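Local coordinates for hypothetical protein yihE (Escherichia coli, PDB 1ZYL) that phosphorylates serine and threonine residues of proteins, itself included, with ATP, and probably suppresses the effects of stress linked to reactive oxygen species, at residues A[14-19]-A[29-34]; A[182-187]-A[315-320]; A[275-280]-A[300-305]. All blocks are in the same frame, centred on the assembly; numbering follows the deposited sequence.

Contact 1: residues A[14-19]-A[29-34]; sequences DTIMDA and SGLTPL
A chi1 of -74° sets the CG1 branch of Ile-16 beside its own backbone N and its CG2 methyl anti to it, and this CG2 side is the one that meets Leu-31. The next residue on the helix, Met-17, starts in much the same way (chi1 -75°), but its chain then bends at chi2 and chi3, bringing the sulfur round to the flank of the same leucine. Leu-31 is thus the shared partner of two consecutive helix residues. Its CB bond is directed at the helix, and the CD1 branch is the one turned to Ile-16. The approach of CD1 to Ile-16 CG2 is too short in the model to be trusted, so the exact fit of this methyl on the isoleucine is doubtful. The firmer measure comes from Met-17, which meets the leucine alongside, the two chains running in opposite directions, with SD at 3.9 Å from CG of Leu-31. The interaction is wholly apolar. It is also small: 142 Å² is buried in all, a little over half of it on Leu-31, while the nearest CA atoms, those of Met-17 and Leu-31, stand 7.9 Å apart. Here the N-terminal helix 13-22 meets the chain entering strand 32-34, an outermost strand of the five-stranded antiparallel sheet that belongs to the N-terminal lobe of this kinase fold. Tyr-42 on the adjoining strand 40-44 touches both Ile-16 and Leu-31, and Phe-56 of strand 52-57 also packs on Ile-16, which carries the helix over strands 40-44 and 52-57.

Contact 2: residues A[182-187]-A[315-320]; sequences IAAVTA and KVLQEP
In the helical C-terminal lobe of this aminoglycoside-phosphotransferase-like kinase, Leu-317, in the C-terminal end region of helix 300-316, packs against Ala-184 near the C-terminal end of helix 171-188. The backbones come close here, with 6.5 Å between the CA atoms of Ala-184 and Leu-317, a spacing that the small alanine side chain permits. Both residues direct their CB bonds at the opposite segment. Leu-317 has its CG beside its backbone N and anti to its carbonyl carbon (chi1 -67°), and from there the CD1 branch extends over the helix surface. That methyl lies 3.7 Å from CB of Ala-184. It also reaches the helix backbone, at 4.1 Å from N of Val-185; as a carbon it can only pack there. Val-185 takes part mainly through its main chain; its own CB bond points away from Leu-317. The base of the leucine adds a looser approach, its CB being 4.2 Å from CB of Ala-184. The 125 Å² buried falls mostly on Leu-317 and Ala-184, in line with a single leucine laid on a helix. Gln-318 turns extended (psi 147°), and the chain leaves the helix surface there. Around this pair, Leu-317 also touches Leu-181 and His-188 of helix 171-188, together with Glu-267 and Pro-268 at the start of helix 266-283. Val-185 also meets Met-272 of helix 266-283 and Leu-153 of helix 149-161, so four helices of the lobe converge around the contact.

Contact 3: residues A[275-280]-A[300-305]; sequences VYYLAW and EDYWLR
Leu-278 projects from helix 266-283 toward Tyr-302 and Trp-303 of helix 300-316, in a nearly antiparallel helix pair of the C-terminal kinase lobe. The local axes make 155° and approach no closer than 13.6 Å, a wide separation that long side chains have to span. The apolar pair is Leu-278 with Trp-303: the leucine CD2 lies 3.6 Å from CZ3, meeting the indole's six-membered end obliquely, and the two side chains come from opposite directions. The other methyl makes a van der Waals contact with a hydroxyl, CD1 of Leu-278 being 3.8 Å from OH of Tyr-302 as the two side chains pass alongside each other. A looser approach sets the Tyr-302 OH at the edge of the Tyr-277 ring, near its plane and 4.3 Å from CE1. The side chain of Tyr-277 is about 9 Å from that of Asp-201, the inferred catalytic base, which places this end of the contact near the active site. The indole N-H of Trp-303 is satisfied elsewhere, NE1 bonding to O of Leu-297, and Phe-174 packs edge-to-face with the indole. The two aromatic residues of helix 300-316 are also set against each other: CD1 of Tyr-302 rests 3.7 Å above one face of the Trp-303 ring, offset toward the rim.

All three contacts are small and mainly apolar, each centred on a leucine, but they differ in place and partners. Contact 1 is partly buried and joins a helix to the chain leading into an edge strand in the N-terminal lobe; contacts 2 and 3 are buried and join helical elements of the C-terminal lobe. Contact 1 and contact 2 lie on opposite sides of the chain's centre, 48 Å between centres. Contacts 2 and 3 lie toward opposite ends of helix 300-316, with centres 19 Å apart. Their chemistry differs along with the spacing: aliphatic groups and a thioether in contact 1, alanine at close quarters in contact 2, and aromatic rings bridging widely spaced helices in contact 3.

Contact 1: residues A[14-19]-A[29-34]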
loop_
_atom_site.group_PDB
_atom_site.type_symbol
_atom_site.label_atom_id
_atom_site.label_comp_id
_atom_site.label_asym_id
_atom_site.label_seq_id
_atom_site.Cartn_x
_atom_site.Cartn_y
_atom_site.Cartn_z
ATOM N N ASP A 14 0.306 -19.023 20.339
ATOM C CA ASP A 14 0.098 -19.077 21.782
ATOM C C ASP A 14 0.532 -17.762 22.428
ATOM O O ASP A 14 -0.176 -17.204 23.267
ATOM C CB ASP A 14 0.888 -20.241 22.379
ATOM C CG ASP A 14 -0.003 -21.339 22.903
ATOM O OD1 ASP A 14 -0.893 -21.809 22.154
ATOM O OD2 ASP A 14 0.194 -21.731 24.072
ATOM N N THR A 15 1.705 -17.278 22.033
ATOM C CA THR A 15 2.229 -16.024 22.547
ATOM C C THR A 15 1.202 -14.927 22.265
ATOM O O THR A 15 1.159 -13.909 22.960
ATOM C CB THR A 15 3.543 -15.659 21.846
ATOM O OG1 THR A 15 4.401 -16.806 21.833
ATOM C CG2 THR A 15 4.237 -14.508 22.569
ATOM N N ILE A 16 0.384 -15.144 21.237
ATOM C CA ILE A 16 -0.647 -14.189 20.859
ATOM C C ILE A 16 -1.824 -14.253 21.839
ATOM O O ILE A 16 -2.331 -13.216 22.289
ATOM C CB ILE A 16 -1.135 -14.452 19.408
ATOM C CG1 ILE A 16 -0.062 -13.986 18.427
ATOM C CG2 ILE A 16 -2.445 -13.716 19.123
ATOM C CD1 ILE A 16 -0.450 -14.142 16.978
ATOM N N MET A 17 -2.259 -15.463 22.175
ATOM C CA MET A 17 -3.358 -15.612 23.116
ATOM C C MET A 17 -3.005 -14.915 24.430
ATOM O O MET A 17 -3.862 -14.284 25.055
ATOM C CB MET A 17 -3.651 -17.093 23.359
ATOM C CG MET A 17 -4.386 -17.759 22.212
ATOM S SD MET A 17 -6.045 -17.094 21.984
ATOM C CE MET A 17 -7.010 -18.268 22.916
ATOM N N ASP A 18 -1.744 -15.025 24.844
ATOM C CA ASP A 18 -1.297 -14.379 26.075
ATOM C C ASP A 18 -1.548 -12.881 25.924
ATOM O O ASP A 18 -2.157 -12.238 26.782
ATOM C CB ASP A 18 0.196 -14.623 26.306
ATOM C CG ASP A 18 0.549 -16.098 26.342
ATOM O OD1 ASP A 18 -0.169 -16.867 27.016
ATOM O OD2 ASP A 18 1.551 -16.490 25.702
ATOM N N ALA A 19 -1.072 -12.338 24.810
ATOM C CA ALA A 19 -1.243 -10.932 24.501
ATOM C C ALA A 19 -2.713 -10.544 24.610
ATOM O O ALA A 19 -3.060 -9.581 25.286
ATOM C CB ALA A 19 -0.727 -10.657 23.093
ATOM N N SER A 29 -13.103 -19.182 20.576
ATOM C CA SER A 29 -12.720 -20.471 20.018
ATOM C C SER A 29 -11.753 -20.316 18.855
ATOM O O SER A 29 -12.087 -19.744 17.816
ATOM C CB SER A 29 -13.955 -21.245 19.551
ATOM O OG SER A 29 -13.584 -22.478 18.951
ATOM N N GLY A 30 -10.547 -20.832 19.052
ATOM C CA GLY A 30 -9.535 -20.774 18.021
ATOM C C GLY A 30 -9.120 -19.398 17.543
ATOM O O GLY A 30 -9.915 -18.460 17.480
ATOM N N LEU A 31 -7.840 -19.298 17.211
ATOM C CA LEU A 31 -7.240 -18.080 16.696
ATOM C C LEU A 31 -6.831 -18.421 15.267
ATOM O O LEU A 31 -5.656 -18.609 14.980
ATOM C CB LEU A 31 -5.992 -17.710 17.501
ATOM C CG LEU A 31 -5.867 -16.316 18.126
ATOM C CD1 LEU A 31 -4.407 -16.077 18.481
ATOM C CD2 LEU A 31 -6.350 -15.246 17.167
ATOM N N THR A 32 -7.808 -18.521 14.378
ATOM C CA THR A 32 -7.537 -18.847 12.984
ATOM C C THR A 32 -6.857 -17.707 12.216
ATOM O O THR A 32 -7.362 -16.584 12.163
ATOM C CB THR A 32 -8.830 -19.230 12.278
ATOM O OG1 THR A 32 -8.730 -18.897 10.888
ATOM C CG2 THR A 32 -10.008 -18.504 12.915
ATOM N N PRO A 33 -5.699 -17.993 11.596
ATOM C CA PRO A 33 -4.896 -17.046 10.820
ATOM C C PRO A 33 -5.372 -16.725 9.409
ATOM O O PRO A 33 -5.868 -17.595 8.693
ATOM C CB PRO A 33 -3.532 -17.715 10.797
ATOM C CG PRO A 33 -3.901 -19.142 10.652
ATOM C CD PRO A 33 -5.003 -19.288 11.688
ATOM N N LEU A 34 -5.198 -15.460 9.031
ATOM C CA LEU A 34 -5.539 -14.961 7.701
ATOM C C LEU A 34 -4.200 -14.706 7.017
ATOM O O LEU A 34 -3.187 -14.521 7.690
ATOM C CB LEU A 34 -6.317 -13.647 7.783
ATOM C CG LEU A 34 -7.681 -13.621 8.467
ATOM C CD1 LEU A 34 -8.565 -14.714 7.896
ATOM C CD2 LEU A 34 -7.504 -13.797 9.958
#

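Contact 2: residues A[182-187]-A[315-320]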
loop_
_atom_site.group_PDB
_atom_site.type_symbol
_atom_site.label_atom_id
_atom_site.label_comp_id
_atom_site.label_asym_id
_atom_site.label_seq_id
_atom_site.Cartn_x
_atom_site.Cartn_y
_atom_site.Cartn_z
ATOM N N ILE A 182 15.521 5.571 -12.519
ATOM C CA ILE A 182 15.409 6.617 -11.510
ATOM C C ILE A 182 15.771 7.989 -12.086
ATOM O O ILE A 182 15.322 9.016 -11.575
ATOM C CB ILE A 182 16.244 6.312 -10.209
ATOM C CG1 ILE A 182 17.657 6.868 -10.319
ATOM C CG2 ILE A 182 16.277 4.822 -9.940
ATOM C CD1 ILE A 182 17.785 8.311 -9.838
ATOM N N ALA A 183 16.567 8.026 -13.146
ATOM C CA ALA A 183 16.897 9.316 -13.744
ATOM C C ALA A 183 15.631 9.844 -14.427
ATOM O O ALA A 183 15.273 11.015 -14.289
ATOM C CB ALA A 183 18.014 9.169 -14.766
ATOM N N ALA A 184 14.949 8.970 -15.158
ATOM C CA ALA A 184 13.731 9.353 -15.852
ATOM C C ALA A 184 12.632 9.803 -14.895
ATOM O O ALA A 184 12.039 10.859 -15.082
ATOM C CB ALA A 184 13.238 8.200 -16.709
ATOM N N VAL A 185 12.345 9.006 -13.874
ATOM C CA VAL A 185 11.307 9.385 -12.924
ATOM C C VAL A 185 11.676 10.684 -12.205
ATOM O O VAL A 185 10.829 11.559 -12.035
ATOM C CB VAL A 185 11.035 8.249 -11.906
ATOM C CG1 VAL A 185 12.321 7.653 -11.453
ATOM C CG2 VAL A 185 10.273 8.776 -10.718
ATOM N N THR A 186 12.935 10.822 -11.799
ATOM C CA THR A 186 13.366 12.043 -11.126
ATOM C C THR A 186 13.100 13.258 -12.022
ATOM O O THR A 186 12.608 14.285 -11.561
ATOM C CB THR A 186 14.881 12.012 -10.770
ATOM O OG1 THR A 186 15.601 11.411 -11.845
ATOM C CG2 THR A 186 15.144 11.222 -9.495
ATOM N N ALA A 187 13.409 13.129 -13.306
ATOM C CA ALA A 187 13.211 14.228 -14.247
ATOM C C ALA A 187 11.749 14.642 -14.421
ATOM O O ALA A 187 11.470 15.733 -14.910
ATOM C CB ALA A 187 13.819 13.875 -15.610
ATOM N N LYS A 315 10.991 4.319 -21.249
ATOM C CA LYS A 315 10.503 4.717 -22.560
ATOM C C LYS A 315 9.099 5.312 -22.460
ATOM O O LYS A 315 8.717 6.179 -23.248
ATOM C CB LYS A 315 10.515 3.518 -23.507
ATOM C CG LYS A 315 11.923 3.040 -23.824
ATOM C CD LYS A 315 11.936 1.822 -24.725
ATOM C CE LYS A 315 13.365 1.352 -24.971
ATOM N NZ LYS A 315 13.399 0.024 -25.653
ATOM N N VAL A 316 8.337 4.846 -21.479
ATOM C CA VAL A 316 6.988 5.340 -21.259
ATOM C C VAL A 316 7.065 6.756 -20.708
ATOM O O VAL A 316 6.165 7.570 -20.915
ATOM C CB VAL A 316 6.247 4.448 -20.252
ATOM C CG1 VAL A 316 4.874 5.013 -19.948
ATOM C CG2 VAL A 316 6.133 3.043 -20.809
ATOM N N LEU A 317 8.160 7.039 -20.009
ATOM C CA LEU A 317 8.389 8.344 -19.401
ATOM C C LEU A 317 8.974 9.357 -20.386
ATOM O O LEU A 317 9.133 10.530 -20.055
ATOM C CB LEU A 317 9.319 8.189 -18.188
ATOM C CG LEU A 317 8.743 7.409 -17.000
ATOM C CD1 LEU A 317 9.847 6.724 -16.221
ATOM C CD2 LEU A 317 7.956 8.343 -16.115
ATOM N N GLN A 318 9.287 8.901 -21.594
ATOM C CA GLN A 318 9.863 9.773 -22.615
ATOM C C GLN A 318 9.099 9.724 -23.933
ATOM O O GLN A 318 8.560 8.683 -24.317
ATOM C CB GLN A 318 11.323 9.398 -22.859
ATOM C CG GLN A 318 12.257 9.827 -21.746
ATOM C CD GLN A 318 13.607 9.140 -21.823
ATOM O OE1 GLN A 318 13.733 7.950 -21.522
ATOM N NE2 GLN A 318 14.627 9.887 -22.235
ATOM N N GLU A 319 9.058 10.858 -24.627
ATOM C CA GLU A 319 8.352 10.928 -25.892
ATOM C C GLU A 319 9.002 10.019 -26.926
ATOM O O GLU A 319 10.208 10.097 -27.169
ATOM C CB GLU A 319 8.318 12.373 -26.419
ATOM C CG GLU A 319 9.660 12.930 -26.892
ATOM C CD GLU A 319 9.504 14.031 -27.942
ATOM O OE1 GLU A 319 8.762 13.807 -28.924
ATOM O OE2 GLU A 319 10.127 15.109 -27.796
ATOM N N PRO A 320 8.208 9.128 -27.539
ATOM C CA PRO A 320 8.703 8.196 -28.560
ATOM C C PRO A 320 9.015 8.966 -29.841
ATOM O O PRO A 320 8.208 9.781 -30.289
ATOM C CB PRO A 320 7.534 7.234 -28.736
ATOM C CG PRO A 320 6.343 8.140 -28.524
ATOM C CD PRO A 320 6.764 8.939 -27.309
#

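Contact 3: residues A[275-280]-A[300-305]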
loop_
_atom_site.group_PDB
_atom_site.type_symbol
_atom_site.label_atom_id
_atom_site.label_comp_id
_atom_site.label_asym_id
_atom_site.label_seq_id
_atom_site.Cartn_x
_atom_site.Cartn_y
_atom_site.Cartn_z
ATOM N N VAL A 275 10.167 -0.194 -8.481
ATOM C CA VAL A 275 11.478 -0.336 -7.887
ATOM C C VAL A 275 11.441 -0.550 -6.375
ATOM O O VAL A 275 12.270 -1.275 -5.836
ATOM C CB VAL A 275 12.366 0.865 -8.246
ATOM C CG1 VAL A 275 11.589 2.133 -8.063
ATOM C CG2 VAL A 275 13.613 0.875 -7.387
ATOM N N TYR A 276 10.483 0.054 -5.685
ATOM C CA TYR A 276 10.419 -0.136 -4.244
ATOM C C TYR A 276 10.043 -1.574 -3.901
ATOM O O TYR A 276 10.609 -2.175 -2.984
ATOM C CB TYR A 276 9.407 0.820 -3.593
ATOM C CG TYR A 276 9.286 0.629 -2.088
ATOM C CD1 TYR A 276 10.320 1.012 -1.228
ATOM C CD2 TYR A 276 8.169 0.009 -1.533
ATOM C CE1 TYR A 276 10.245 0.774 0.149
ATOM C CE2 TYR A 276 8.081 -0.233 -0.162
ATOM C CZ TYR A 276 9.121 0.149 0.675
ATOM O OH TYR A 276 9.033 -0.100 2.032
ATOM N N TYR A 277 9.084 -2.119 -4.643
ATOM C CA TYR A 277 8.607 -3.482 -4.419
ATOM C C TYR A 277 9.710 -4.544 -4.449
ATOM O O TYR A 277 9.589 -5.605 -3.830
ATOM C CB TYR A 277 7.519 -3.808 -5.446
ATOM C CG TYR A 277 7.065 -5.240 -5.449
ATOM C CD1 TYR A 277 7.717 -6.191 -6.221
ATOM C CD2 TYR A 277 5.970 -5.648 -4.690
ATOM C CE1 TYR A 277 7.295 -7.521 -6.248
ATOM C CE2 TYR A 277 5.531 -6.984 -4.704
ATOM C CZ TYR A 277 6.203 -7.913 -5.490
ATOM O OH TYR A 277 5.786 -9.225 -5.531
ATOM N N LEU A 278 10.786 -4.261 -5.169
ATOM C CA LEU A 278 11.875 -5.213 -5.248
ATOM C C LEU A 278 12.657 -5.194 -3.952
ATOM O O LEU A 278 13.083 -6.238 -3.471
ATOM C CB LEU A 278 12.791 -4.893 -6.435
ATOM C CG LEU A 278 12.634 -5.760 -7.689
ATOM C CD1 LEU A 278 11.225 -5.681 -8.225
ATOM C CD2 LEU A 278 13.616 -5.300 -8.735
ATOM N N ALA A 279 12.846 -4.009 -3.379
ATOM C CA ALA A 279 13.575 -3.895 -2.119
ATOM C C ALA A 279 12.695 -4.449 -0.998
ATOM O O ALA A 279 13.169 -5.107 -0.068
ATOM C CB ALA A 279 13.933 -2.437 -1.844
ATOM N N TRP A 280 11.402 -4.177 -1.109
ATOM C CA TRP A 280 10.429 -4.628 -0.129
ATOM C C TRP A 280 10.544 -6.134 0.038
ATOM O O TRP A 280 10.677 -6.618 1.151
ATOM C CB TRP A 280 9.021 -4.249 -0.591
ATOM C CG TRP A 280 7.946 -4.631 0.348
ATOM C CD1 TRP A 280 7.561 -3.964 1.468
ATOM C CD2 TRP A 280 7.087 -5.766 0.238
ATOM N NE1 TRP A 280 6.503 -4.608 2.067
ATOM C CE2 TRP A 280 6.192 -5.720 1.331
ATOM C CE3 TRP A 280 6.981 -6.817 -0.678
ATOM C CZ2 TRP A 280 5.197 -6.692 1.531
ATOM C CZ3 TRP A 280 5.990 -7.785 -0.479
ATOM C CH2 TRP A 280 5.112 -7.711 0.617
ATOM N N GLU A 300 17.532 -16.195 -12.707
ATOM C CA GLU A 300 17.888 -15.115 -13.628
ATOM C C GLU A 300 16.666 -14.632 -14.375
ATOM O O GLU A 300 16.422 -13.433 -14.453
ATOM C CB GLU A 300 18.875 -15.571 -14.686
ATOM C CG GLU A 300 20.046 -16.348 -14.207
ATOM C CD GLU A 300 20.917 -16.741 -15.369
ATOM O OE1 GLU A 300 21.847 -15.968 -15.701
ATOM O OE2 GLU A 300 20.648 -17.809 -15.968
ATOM N N ASP A 301 15.923 -15.571 -14.957
ATOM C CA ASP A 301 14.721 -15.237 -15.717
ATOM C C ASP A 301 14.044 -14.027 -15.105
ATOM O O ASP A 301 13.758 -13.045 -15.785
ATOM C CB ASP A 301 13.727 -16.407 -15.726
ATOM C CG ASP A 301 14.213 -17.592 -16.543
ATOM O OD1 ASP A 301 15.236 -18.198 -16.160
ATOM O OD2 ASP A 301 13.571 -17.923 -17.566
ATOM N N TYR A 302 13.809 -14.106 -13.805
ATOM C CA TYR A 302 13.160 -13.036 -13.079
ATOM C C TYR A 302 13.915 -11.714 -13.144
ATOM O O TYR A 302 13.311 -10.671 -13.365
ATOM C CB TYR A 302 12.957 -13.460 -11.628
ATOM C CG TYR A 302 12.296 -12.414 -10.776
ATOM C CD1 TYR A 302 13.045 -11.606 -9.932
ATOM C CD2 TYR A 302 10.920 -12.206 -10.845
ATOM C CE1 TYR A 302 12.441 -10.613 -9.175
ATOM C CE2 TYR A 302 10.304 -11.216 -10.095
ATOM C CZ TYR A 302 11.070 -10.421 -9.262
ATOM O OH TYR A 302 10.472 -9.423 -8.529
ATOM N N TRP A 303 15.230 -11.747 -12.953
ATOM C CA TRP A 303 16.009 -10.512 -13.005
ATOM C C TRP A 303 16.248 -10.013 -14.415
ATOM O O TRP A 303 16.671 -8.881 -14.608
ATOM C CB TRP A 303 17.337 -10.658 -12.256
ATOM C CG TRP A 303 17.107 -10.780 -10.800
ATOM C CD1 TRP A 303 16.982 -11.931 -10.089
ATOM C CD2 TRP A 303 16.811 -9.714 -9.891
ATOM N NE1 TRP A 303 16.617 -11.656 -8.795
ATOM C CE2 TRP A 303 16.504 -10.302 -8.645
ATOM C CE3 TRP A 303 16.771 -8.318 -10.008
ATOM C CZ2 TRP A 303 16.160 -9.546 -7.524
ATOM C CZ3 TRP A 303 16.428 -7.565 -8.889
ATOM C CH2 TRP A 303 16.127 -8.183 -7.664
ATOM N N LEU A 304 15.980 -10.853 -15.406
ATOM C CA LEU A 304 16.134 -10.428 -16.786
ATOM C C LEU A 304 14.851 -9.721 -17.163
ATOM O O LEU A 304 14.885 -8.656 -17.766
ATOM C CB LEU A 304 16.350 -11.614 -17.713
ATOM C CG LEU A 304 17.694 -12.315 -17.565
ATOM C CD1 LEU A 304 17.795 -13.401 -18.607
ATOM C CD2 LEU A 304 18.815 -11.319 -17.718
ATOM N N ARG A 305 13.718 -10.319 -16.792
ATOM C CA ARG A 305 12.408 -9.744 -17.082
ATOM C C ARG A 305 12.279 -8.396 -16.401
ATOM O O ARG A 305 11.736 -7.452 -16.969
ATOM C CB ARG A 305 11.274 -10.643 -16.576
ATOM C CG ARG A 305 11.206 -12.025 -17.194
ATOM C CD ARG A 305 9.799 -12.606 -17.057
ATOM N NE ARG A 305 9.795 -14.066 -16.959
ATOM C CZ ARG A 305 10.209 -14.747 -15.890
ATOM N NH1 ARG A 305 10.169 -16.074 -15.893
ATOM N NH2 ARG A 305 10.658 -14.107 -14.814
#